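Local coordinates for protein poly(ADP-ribose) glycohydrolase (PDB 3SIG) that hydrolyses the ribose-ribose glycosidic bonds of poly(ADP-ribose), and binds ADP-ribose in a macrodomain-type pocket, at residues D259-P262 with G263-H267; E190-G193 with R194-G198; V28-A31 with D32-Q36. All blocks are in the same frame, centred on the assembly; numbering follows the deposited sequence.

In the fold
Along the chain the order is contact 3, contact 2, contact 1, each a local contact within one continuous run of residues. Contact 3 joins strand 27-29 of the small two-stranded sheet to helix 31-39; contact 2 is two turns of helix 189-209; contact 1 is the loop leading from strand 252-256 of the seven-stranded mixed sheet into helix 265-273. Centres of contacts 1 and 2 lie about 24 Å apart, whereas the centre of contact 3 is about 36 Å and 38 Å from theirs, across the centre of the chain from both. Only contact 1 touches ADP-ribose; the other two pack helices around the macrodomain-type core.

Contact 1 of 3, residues D259-P262 with G263-H267. With AR6 ([(2R,3S,4R,5R)-5-(6-aminopurin-9-yl)-3,4-dihydroxy-oxolan-2-yl]methyl [hydroxy-[[(2R,3S,4R,5S)-3,4,5-trihydroxyoxolan-2-yl]methoxy]phosphoryl] hydrogen phosphate), chain B.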
ATOM      1  N   ASP A 259     -14.612  -1.194   2.721  1.00 12.78           N
ATOM      2  CA  ASP A 259     -15.091  -2.522   2.385  1.00 13.60           C
ATOM      3  C   ASP A 259     -16.534  -2.384   1.930  1.00 14.21           C
ATOM      4  O   ASP A 259     -17.448  -2.189   2.748  1.00 15.92           O
ATOM      5  CB  ASP A 259     -15.015  -3.446   3.604  1.00 12.55           C
ATOM      6  CG  ASP A 259     -15.372  -4.876   3.278  1.00 12.15           C
ATOM      7  OD1 ASP A 259     -15.768  -5.162   2.125  1.00 14.70           O
ATOM      8  OD2 ASP A 259     -15.222  -5.716   4.199  1.00 14.14           O
ATOM      9  N   THR A 260     -16.771  -2.516   0.635  1.00 13.78           N
ATOM     10  CA  THR A 260     -18.101  -2.331   0.091  1.00 14.89           C
ATOM     11  C   THR A 260     -18.976  -3.575   0.162  1.00 14.85           C
ATOM     12  O   THR A 260     -20.145  -3.528  -0.228  1.00 17.97           O
ATOM     13  CB  THR A 260     -18.063  -1.865  -1.368  1.00 17.31           C
ATOM     14  OG1 THR A 260     -17.328  -2.814  -2.152  1.00 22.05           O
ATOM     15  CG2 THR A 260     -17.389  -0.491  -1.456  1.00 20.16           C
ATOM     16  N   ALA A 261     -18.421  -4.695   0.601  1.00 14.50           N
ATOM     17  CA  ALA A 261     -19.243  -5.895   0.744  1.00 14.69           C
ATOM     18  C   ALA A 261     -20.256  -5.721   1.881  1.00 16.05           C
ATOM     19  O   ALA A 261     -19.990  -5.023   2.873  1.00 16.05           O
ATOM     20  CB  ALA A 261     -18.351  -7.099   1.005  1.00 16.92           C
ATOM     21  N   PRO A 262     -21.382  -6.413   1.797  1.00 16.12           N
ATOM     22  CA  PRO A 262     -22.399  -6.299   2.839  1.00 16.36           C
ATOM     23  C   PRO A 262     -21.818  -6.616   4.199  1.00 17.71           C
ATOM     24  O   PRO A 262     -21.093  -7.585   4.357  1.00 19.23           O
ATOM     25  CB  PRO A 262     -23.418  -7.363   2.446  1.00 19.52           C
ATOM     26  CG  PRO A 262     -23.291  -7.422   0.959  1.00 19.66           C
ATOM     27  CD  PRO A 262     -21.821  -7.279   0.696  1.00 18.65           C
ATOM     28  N   GLY A 263     -22.118  -5.776   5.178  1.00 18.77           N
ATOM     29  CA  GLY A 263     -21.579  -5.962   6.507  1.00 17.53           C
ATOM     30  C   GLY A 263     -20.156  -5.439   6.714  1.00 18.45           C
ATOM     31  O   GLY A 263     -19.662  -5.428   7.850  1.00 17.63           O
ATOM     32  N   ALA A 264     -19.490  -5.015   5.646  1.00 14.78           N
ATOM     33  CA  ALA A 264     -18.106  -4.527   5.713  1.00 14.62           C
ATOM     34  C   ALA A 264     -17.240  -5.354   6.663  1.00 14.51           C
ATOM     35  O   ALA A 264     -16.627  -4.816   7.596  1.00 14.29           O
ATOM     36  CB  ALA A 264     -18.075  -3.037   6.106  1.00 16.77           C
ATOM     37  N   PRO A 265     -17.146  -6.676   6.449  1.00 13.41           N
ATOM     38  CA  PRO A 265     -16.532  -7.577   7.429  1.00 14.13           C
ATOM     39  C   PRO A 265     -15.049  -7.284   7.698  1.00 14.89           C
ATOM     40  O   PRO A 265     -14.533  -7.498   8.798  1.00 14.29           O
ATOM     41  CB  PRO A 265     -16.709  -8.966   6.789  1.00 13.90           C
ATOM     42  CG  PRO A 265     -16.959  -8.684   5.369  1.00 16.09           C
ATOM     43  CD  PRO A 265     -17.707  -7.415   5.307  1.00 15.75           C
ATOM     44  N   ARG A 266     -14.322  -6.787   6.703  1.00 12.98           N
ATOM     45  CA  ARG A 266     -12.922  -6.463   6.927  1.00 12.47           C
ATOM     46  C   ARG A 266     -12.828  -5.303   7.905  1.00 12.27           C
ATOM     47  O   ARG A 266     -11.938  -5.288   8.786  1.00 12.99           O
ATOM     48  CB  ARG A 266     -12.196  -6.118   5.609  1.00 13.09           C
ATOM     49  CG  ARG A 266     -11.583  -7.321   4.880  1.00 14.00           C
ATOM     50  CD  ARG A 266     -12.532  -8.347   4.346  1.00 14.24           C
ATOM     51  NE  ARG A 266     -13.535  -7.847   3.405  1.00 14.61           N
ATOM     52  CZ  ARG A 266     -13.825  -8.392   2.228  1.00 14.55           C
ATOM     53  NH1 ARG A 266     -13.117  -9.398   1.750  1.00 15.24           N
ATOM     54  NH2 ARG A 266     -14.821  -7.901   1.497  1.00 16.75           N
ATOM     55  N   HIS A 267     -13.695  -4.314   7.740  1.00 11.36           N
ATOM     56  CA  HIS A 267     -13.697  -3.169   8.612  1.00 13.63           C
ATOM     57  C   HIS A 267     -14.109  -3.598   9.998  1.00 14.21           C
ATOM     58  O   HIS A 267     -13.497  -3.182  10.984  1.00 15.31           O
ATOM     59  CB  HIS A 267     -14.607  -2.059   8.081  1.00 13.43           C
ATOM     60  CG  HIS A 267     -14.777  -0.935   9.052  1.00 13.96           C
ATOM     61  ND1 HIS A 267     -15.767  -0.939  10.012  1.00 17.54           N
ATOM     62  CD2 HIS A 267     -14.058   0.196   9.257  1.00 15.13           C
ATOM     63  CE1 HIS A 267     -15.652   0.142  10.763  1.00 19.91           C
ATOM     64  NE2 HIS A 267     -14.628   0.849  10.323  1.00 18.69           N
TER
HETATM   65  N1  AR6 B 280      -8.803   1.501   0.657  1.00  9.49           N
HETATM   66  C2  AR6 B 280      -8.870   0.834   1.805  1.00 10.25           C
HETATM   67  N3  AR6 B 280      -9.304  -0.451   1.959  1.00  8.90           N
HETATM   68  C4  AR6 B 280      -9.660  -1.042   0.795  1.00 10.35           C
HETATM   69  C5  AR6 B 280      -9.599  -0.367  -0.474  1.00  9.51           C
HETATM   70  C6  AR6 B 280      -9.142   0.925  -0.463  1.00  9.54           C
HETATM   71  N6  AR6 B 280      -9.081   1.644  -1.658  1.00 11.25           N
HETATM   72  N7  AR6 B 280     -10.033  -1.328  -1.455  1.00 10.07           N
HETATM   73  C8  AR6 B 280     -10.343  -2.402  -0.809  1.00 10.32           C
HETATM   74  N9  AR6 B 280     -10.156  -2.322   0.539  1.00  9.56           N
HETATM   75  PA  AR6 B 280      -7.455  -5.946  -1.722  1.00 10.02           P
HETATM   76  PB  AR6 B 280      -5.392  -8.035  -1.215  1.00  9.49           P
HETATM   77  C1' AR6 B 280     -10.344  -3.289   1.617  1.00 10.60           C
HETATM   78  O1A AR6 B 280      -8.416  -7.022  -2.081  1.00 11.74           O
HETATM   79  O1B AR6 B 280      -4.049  -7.821  -0.544  1.00  9.97           O
HETATM   80  C1D AR6 B 280      -4.996  -6.497  -6.336  1.00 10.70           C
HETATM   81  O1D AR6 B 280      -5.445  -6.897  -7.600  1.00 12.62           O
HETATM   82  C2' AR6 B 280     -11.383  -4.349   1.321  1.00  9.74           C
HETATM   83  O2' AR6 B 280     -12.058  -4.698   2.497  1.00 12.26           O
HETATM   84  O2A AR6 B 280      -7.205  -4.853  -2.729  1.00 10.77           O
HETATM   85  O2B AR6 B 280      -6.349  -8.995  -0.594  1.00 10.19           O
HETATM   86  C2D AR6 B 280      -3.520  -6.588  -6.336  1.00 11.61           C
HETATM   87  O2D AR6 B 280      -2.852  -6.032  -7.415  1.00  9.81           O
HETATM   88  C3' AR6 B 280     -10.546  -5.485   0.858  1.00 11.11           C
HETATM   89  O3' AR6 B 280     -11.126  -6.720   1.123  1.00 12.06           O
HETATM   90  O3A AR6 B 280      -6.078  -6.596  -1.262  1.00  9.27           O
HETATM   91  C3D AR6 B 280      -3.224  -7.937  -5.837  1.00  9.66           C
HETATM   92  O3D AR6 B 280      -3.198  -8.732  -6.993  1.00 13.34           O
HETATM   93  C4' AR6 B 280      -9.247  -5.330   1.597  1.00 10.59           C
HETATM   94  O4' AR6 B 280      -9.158  -3.967   1.946  1.00  9.66           O
HETATM   95  C4D AR6 B 280      -4.386  -8.220  -4.953  1.00  9.86           C
HETATM   96  O4D AR6 B 280      -5.474  -7.407  -5.367  1.00 11.50           O
HETATM   97  C5' AR6 B 280      -8.000  -5.777   0.847  1.00 10.40           C
HETATM   98  O5' AR6 B 280      -7.914  -5.128  -0.411  1.00 10.44           O
HETATM   99  C5D AR6 B 280      -4.097  -7.999  -3.468  1.00  9.41           C
HETATM  100  O5D AR6 B 280      -5.218  -8.446  -2.730  1.00  9.55           O
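Asp259 and Arg266 hold the tight part of this turn: the guanidinium grips the carboxylate side-on, with one nitrogen to each oxygen. Arg266 NE reaches Asp259 OD2 at 2.8 Å with an N-H...O angle of 170°, and OD2 lies in the guanidinium plane. The two flat groups are nevertheless turned 52° apart, and NE meets OD2 from above the carboxylate plane. Arg266 NH2 bonds to Asp259 OD1 at 3.0 Å on its syn side but tilted out of the carboxylate plane. With CG anti to the backbone nitrogen (chi1 -174°), Asp259 carries its carboxylate to the start of the helix, where OD2 also accepts from Arg266 N at 2.9 Å. OD1 takes a second bond, from Ala261 N, on the face opposite NH2; this closes an Asx turn. Four donors thus fix the carboxylate, and an alanine in place of Asp259 would probably leave the guanidinium without its charged mate, held mainly by its NH1 bond to Cys222 O, and less firmly placed beside the ribose.

The bent Arg266 chain, turned at chi2 and chi3, lays its guanidinium under the adenosine-side ribose: AR6 O3' sits over one face, 3.4 Å from Arg266 CZ. Beside it, AR6 O2' is 3.4 Å from Asp259 CB.

The far side is looser. Pro262 and Gly263 are exposed at the crest of a type II turn, closed by Ala264 N to Ala261 O at 2.8 Å. Gly263 has a positive phi, and a CB there would clash with Pro262 O. From this crest the chain enters helix 265-273, with Ala264 as N-cap. A loop leaving a strand of the mixed sheet and lining the adenosine-ribose end of the ADP-ribose site is characteristic of the macrodomain fold.

Contact 2 of 3, residues E190-G193 with R194-G198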
ATOM      1  N   GLU A 190      -1.330 -21.350  11.507  1.00 13.55           N
ATOM      2  CA  GLU A 190      -0.148 -20.858  12.191  1.00 15.50           C
ATOM      3  C   GLU A 190       1.002 -20.558  11.223  1.00 15.22           C
ATOM      4  O   GLU A 190       1.717 -19.571  11.428  1.00 15.34           O
ATOM      5  CB  GLU A 190       0.286 -21.858  13.265  1.00 19.36           C
ATOM      6  CG  GLU A 190      -0.742 -21.983  14.426  1.00 20.71           C
ATOM      7  CD  GLU A 190      -2.046 -22.717  14.055  1.00 18.68           C
ATOM      8  OE1 GLU A 190      -2.020 -23.614  13.176  1.00 20.12           O
ATOM      9  OE2 GLU A 190      -3.087 -22.357  14.645  1.00 23.84           O
ATOM     10  N   GLU A 191       1.161 -21.354  10.179  1.00 15.11           N
ATOM     11  CA  GLU A 191       2.161 -21.079   9.160  1.00 17.23           C
ATOM     12  C   GLU A 191       1.852 -19.748   8.487  1.00 15.37           C
ATOM     13  O   GLU A 191       2.755 -18.908   8.295  1.00 15.24           O
ATOM     14  CB  GLU A 191       2.188 -22.170   8.088  1.00 17.43           C
ATOM     15  CG  GLU A 191       2.999 -23.403   8.431  1.00 23.09           C
ATOM     16  CD  GLU A 191       2.964 -24.435   7.305  1.00 36.30           C
ATOM     17  OE1 GLU A 191       1.880 -24.974   7.014  1.00 24.28           O
ATOM     18  OE2 GLU A 191       4.020 -24.686   6.686  1.00 46.37           O
ATOM     19  N   ILE A 192       0.592 -19.519   8.118  1.00 13.35           N
ATOM     20  CA  ILE A 192       0.212 -18.266   7.481  1.00 12.26           C
ATOM     21  C   ILE A 192       0.434 -17.145   8.482  1.00 11.63           C
ATOM     22  O   ILE A 192       0.928 -16.084   8.109  1.00 10.93           O
ATOM     23  CB  ILE A 192      -1.253 -18.302   7.035  1.00 13.19           C
ATOM     24  CG1 ILE A 192      -1.434 -19.342   5.933  1.00 15.79           C
ATOM     25  CG2 ILE A 192      -1.736 -16.942   6.540  1.00 14.40           C
ATOM     26  CD1 ILE A 192      -0.713 -18.984   4.686  1.00 21.42           C
ATOM     27  N   GLY A 193       0.099 -17.358   9.757  1.00 13.35           N
ATOM     28  CA  GLY A 193       0.286 -16.323  10.751  1.00 13.48           C
ATOM     29  C   GLY A 193       1.748 -15.929  10.898  1.00 12.74           C
ATOM     30  O   GLY A 193       2.068 -14.752  11.051  1.00 12.19           O
ATOM     31  N   ARG A 194       2.642 -16.897  10.872  1.00 12.56           N
ATOM     32  CA  ARG A 194       4.068 -16.619  10.974  1.00 15.55           C
ATOM     33  C   ARG A 194       4.552 -15.812   9.771  1.00 12.48           C
ATOM     34  O   ARG A 194       5.339 -14.856   9.930  1.00 13.08           O
ATOM     35  CB  ARG A 194       4.868 -17.922  11.122  1.00 15.84           C
ATOM     36  CG  ARG A 194       4.667 -18.627  12.455  1.00 37.23           C
ATOM     37  CD  ARG A 194       5.594 -19.841  12.561  1.00 52.71           C
ATOM     38  NE  ARG A 194       5.036 -20.910  13.391  1.00 67.71           N
ATOM     39  CZ  ARG A 194       4.408 -21.985  12.917  1.00 76.31           C
ATOM     40  NH1 ARG A 194       4.249 -22.155  11.611  1.00 77.20           N
ATOM     41  NH2 ARG A 194       3.939 -22.902  13.753  1.00 81.73           N
ATOM     42  N   VAL A 195       4.094 -16.167   8.577  1.00 10.87           N
ATOM     43  CA  VAL A 195       4.465 -15.435   7.373  1.00 11.33           C
ATOM     44  C   VAL A 195       3.941 -13.983   7.471  1.00 10.09           C
ATOM     45  O   VAL A 195       4.669 -13.021   7.220  1.00 10.42           O
ATOM     46  CB  VAL A 195       3.934 -16.132   6.103  1.00 11.61           C
ATOM     47  CG1 VAL A 195       4.137 -15.238   4.906  1.00 13.99           C
ATOM     48  CG2 VAL A 195       4.654 -17.449   5.909  1.00 14.26           C
ATOM     49  N   LEU A 196       2.698 -13.810   7.892  1.00  9.67           N
ATOM     50  CA  LEU A 196       2.104 -12.478   8.015  1.00  8.13           C
ATOM     51  C   LEU A 196       2.848 -11.640   9.040  1.00  8.48           C
ATOM     52  O   LEU A 196       3.126 -10.474   8.788  1.00  9.68           O
ATOM     53  CB  LEU A 196       0.642 -12.579   8.444  1.00  9.49           C
ATOM     54  CG  LEU A 196      -0.333 -12.985   7.339  1.00 10.14           C
ATOM     55  CD1 LEU A 196      -1.654 -13.370   7.985  1.00 12.68           C
ATOM     56  CD2 LEU A 196      -0.558 -11.890   6.337  1.00 11.95           C
ATOM     57  N   ARG A 197       3.187 -12.206  10.181  1.00  9.87           N
ATOM     58  CA  ARG A 197       3.870 -11.476  11.215  1.00  9.61           C
ATOM     59  C   ARG A 197       5.261 -11.046  10.773  1.00  9.89           C
ATOM     60  O   ARG A 197       5.651  -9.892  10.984  1.00 10.10           O
ATOM     61  CB  ARG A 197       3.947 -12.303  12.486  1.00 12.48           C
ATOM     62  CG  ARG A 197       4.581 -11.498  13.596  1.00 18.87           C
ATOM     63  CD  ARG A 197       4.506 -12.195  14.932  1.00 32.39           C
ATOM     64  NE  ARG A 197       4.964 -11.324  16.011  1.00 47.70           N
ATOM     65  CZ  ARG A 197       6.235 -11.215  16.384  1.00 56.21           C
ATOM     66  NH1 ARG A 197       7.178 -11.925  15.771  1.00 62.56           N
ATOM     67  NH2 ARG A 197       6.565 -10.399  17.377  1.00 58.21           N
ATOM     68  N   GLY A 198       6.024 -11.966  10.184  1.00 10.06           N
ATOM     69  CA  GLY A 198       7.357 -11.621   9.726  1.00 10.17           C
ATOM     70  C   GLY A 198       7.358 -10.512   8.699  1.00  8.67           C
ATOM     71  O   GLY A 198       8.199  -9.592   8.701  1.00 10.04           O
TER
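Arg194 folds back over the turn before it, while Ile192 and Leu196 meet on another side of the same helix. The apolar pair touches through Ile192 CG2 and Leu196 CD1, 3.9 Å apart. In Ile192, CG2 stands anti to the backbone nitrogen, on the side of the carbonyl carbon, which directs this branch toward the following turn.

On the exposed side the Arg194 chain runs extended from CG to NE and brings its guanidinium over Glu190 O, which lies on one face. Its NH1 comes 3.6 Å from Glu191 CG, a methylene at the edge and in the guanidinium plane, and NH2 lies 3.8 Å from Glu190 CB. These are contacts with the carbon stems of the glutamates: Glu191 OE2 remains 5.5 Å from Arg194 NH1, so any attraction would act at a distance. Glu191 OE1 instead accepts from Thr188 N, just before the helix.

The backbone sets this spacing. Arg194 N bonds to Glu190 O at 2.9 Å, and the i to i+4 pattern continues from Val195 to Glu191, Leu196 to Ile192 and Arg197 to Gly193. Farther out, Gln231 of helix 229-240 meets both Ile192 and Leu196, and Val232 and Thr235 also reach Leu196. Apolar residues facing another helix and charged ones facing outward are the pattern of an amphipathic alpha-helix packed against its neighbour.

Contact 3 of 3, residues V28-A31 with D32-Q36; sequences VPIA and DHVAQ
A strand-to-helix junction is made where Ile30, at the N-cap position, meets Val34 in the first turn of helix 31-39. Ile30 O accepts the backbone N-H of Val34 at 2.9 Å, with an N-H...O angle of 167°. The next rung repeats the spacing: Ala35 N bonds to Ala31 O, also at 2.9 Å.

The same two residues meet through their side chains. Ile30 has CG1 set between its backbone nitrogen and carbonyl carbon (chi1 58°), and the chain continues extended to CD1, which lies 4.0 Å from Val34 CG2. The two side chains cross at a slant, terminal methyl against methyl. Val34 CG2 also lies 3.3 Å from Ile30 O, close beside the carbonyl that its own backbone nitrogen engages. In Val34, CG1 stands anti to the backbone nitrogen (chi1 170°) while CG2 lies beside that nitrogen, which turns CG2 back toward the start of the helix.

The junction belongs to the part of the fold where the two-stranded antiparallel sheet, strands 19-21 and 27-29, gives way to a helix lying beside the larger mixed sheet. Ile30 and Val34 are both buried: Leu15 of helix 2-17 touches each of them, while Phe156 and Pro154 of strand 147-157 touch Ile30 and Val34 respectively. The strand end is tied down by backbone hydrogen bonds between Val28 and Tyr20 and between Ile30 and Gly18.

Ala31, Asp32 and Ala35 are exposed, in contrast to that buried pair. Ala35 CB lies 3.4 Å from Ala31 O, alongside the second rung. His33 extends in another direction, its CB 4.0 Å from Ile30 O and its side chain touching Pro154 and Arg169 on two strands of the mixed sheet.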
ATOM      1  N   VAL A  28      -1.401  21.342 -13.874  1.00 11.14           N
ATOM      2  CA  VAL A  28      -0.568  20.973 -12.755  1.00 12.66           C
ATOM      3  C   VAL A  28       0.651  20.173 -13.230  1.00 12.45           C
ATOM      4  O   VAL A  28       0.506  19.114 -13.831  1.00 11.46           O
ATOM      5  CB  VAL A  28      -1.378  20.095 -11.746  1.00 11.78           C
ATOM      6  CG1 VAL A  28      -0.487  19.703 -10.579  1.00 12.62           C
ATOM      7  CG2 VAL A  28      -2.607  20.842 -11.276  1.00 13.21           C
ATOM      8  N   PRO A  29       1.873  20.662 -12.941  1.00 12.01           N
ATOM      9  CA  PRO A  29       3.084  19.928 -13.321  1.00 12.00           C
ATOM     10  C   PRO A  29       3.422  18.818 -12.328  1.00 12.48           C
ATOM     11  O   PRO A  29       3.343  19.078 -11.140  1.00 13.57           O
ATOM     12  CB  PRO A  29       4.155  21.029 -13.288  1.00 13.58           C
ATOM     13  CG  PRO A  29       3.689  21.965 -12.252  1.00 17.82           C
ATOM     14  CD  PRO A  29       2.184  21.937 -12.272  1.00 14.97           C
ATOM     15  N   ILE A  30       3.775  17.640 -12.807  1.00 11.29           N
ATOM     16  CA  ILE A  30       4.140  16.537 -11.910  1.00 10.60           C
ATOM     17  C   ILE A  30       5.422  15.835 -12.322  1.00 11.43           C
ATOM     18  O   ILE A  30       5.880  14.931 -11.612  1.00 10.81           O
ATOM     19  CB  ILE A  30       3.036  15.454 -11.743  1.00 11.44           C
ATOM     20  CG1 ILE A  30       2.642  14.821 -13.064  1.00 14.50           C
ATOM     21  CG2 ILE A  30       1.846  16.015 -11.026  1.00 14.87           C
ATOM     22  CD1 ILE A  30       1.848  13.555 -12.866  1.00 18.52           C
ATOM     23  N   ALA A  31       6.048  16.220 -13.434  1.00 11.00           N
ATOM     24  CA  ALA A  31       7.179  15.439 -13.924  1.00 14.25           C
ATOM     25  C   ALA A  31       8.315  15.375 -12.912  1.00 11.44           C
ATOM     26  O   ALA A  31       8.910  14.312 -12.716  1.00 11.52           O
ATOM     27  CB  ALA A  31       7.697  15.990 -15.225  1.00 13.14           C
ATOM     28  N   ASP A  32       8.642  16.481 -12.278  1.00 11.20           N
ATOM     29  CA  ASP A  32       9.758  16.484 -11.348  1.00 12.48           C
ATOM     30  C   ASP A  32       9.467  15.586 -10.153  1.00 11.75           C
ATOM     31  O   ASP A  32      10.324  14.800  -9.731  1.00 12.76           O
ATOM     32  CB  ASP A  32      10.089  17.902 -10.849  1.00 16.78           C
ATOM     33  CG  ASP A  32      10.662  18.794 -11.910  1.00 27.70           C
ATOM     34  OD1 ASP A  32      11.159  18.297 -12.951  1.00 27.23           O
ATOM     35  OD2 ASP A  32      10.602  20.019 -11.668  1.00 31.03           O
ATOM     36  N   HIS A  33       8.291  15.697  -9.562  1.00 11.98           N
ATOM     37  CA  HIS A  33       7.983  14.853  -8.417  1.00 12.88           C
ATOM     38  C   HIS A  33       7.915  13.382  -8.796  1.00  9.64           C
ATOM     39  O   HIS A  33       8.377  12.527  -8.018  1.00 10.54           O
ATOM     40  CB  HIS A  33       6.716  15.314  -7.742  1.00 13.19           C
ATOM     41  CG  HIS A  33       6.901  16.568  -6.965  1.00 17.62           C
ATOM     42  ND1 HIS A  33       5.860  17.242  -6.371  1.00 21.50           N
ATOM     43  CD2 HIS A  33       8.018  17.280  -6.698  1.00 23.51           C
ATOM     44  CE1 HIS A  33       6.327  18.321  -5.771  1.00 25.36           C
ATOM     45  NE2 HIS A  33       7.634  18.372  -5.956  1.00 29.45           N
ATOM     46  N   VAL A  34       7.389  13.051  -9.969  1.00  9.86           N
ATOM     47  CA  VAL A  34       7.359  11.661 -10.421  1.00 10.69           C
ATOM     48  C   VAL A  34       8.779  11.144 -10.607  1.00  9.27           C
ATOM     49  O   VAL A  34       9.115  10.054 -10.142  1.00 10.10           O
ATOM     50  CB  VAL A  34       6.527  11.503 -11.710  1.00 10.34           C
ATOM     51  CG1 VAL A  34       6.696  10.107 -12.323  1.00 14.09           C
ATOM     52  CG2 VAL A  34       5.073  11.767 -11.404  1.00 12.74           C
ATOM     53  N   ALA A  35       9.624  11.908 -11.286  1.00 10.88           N
ATOM     54  CA  ALA A  35      11.026  11.519 -11.498  1.00 12.34           C
ATOM     55  C   ALA A  35      11.767  11.335 -10.193  1.00 10.56           C
ATOM     56  O   ALA A  35      12.536  10.370 -10.063  1.00 12.27           O
ATOM     57  CB  ALA A  35      11.734  12.525 -12.369  1.00 13.48           C
ATOM     58  N   GLN A  36      11.511  12.181  -9.208  1.00 11.08           N
ATOM     59  CA  GLN A  36      12.143  12.059  -7.906  1.00 12.28           C
ATOM     60  C   GLN A  36      11.692  10.770  -7.242  1.00 10.61           C
ATOM     61  O   GLN A  36      12.494  10.038  -6.651  1.00 10.94           O
ATOM     62  CB  GLN A  36      11.828  13.245  -7.009  1.00 13.68           C
ATOM     63  CG  GLN A  36      12.502  14.528  -7.439  1.00 15.90           C
ATOM     64  CD  GLN A  36      12.185  15.644  -6.470  1.00 23.51           C
ATOM     65  OE1 GLN A  36      12.066  15.405  -5.258  1.00 32.60           O
ATOM     66  NE2 GLN A  36      12.009  16.858  -6.988  1.00 27.51           N
TER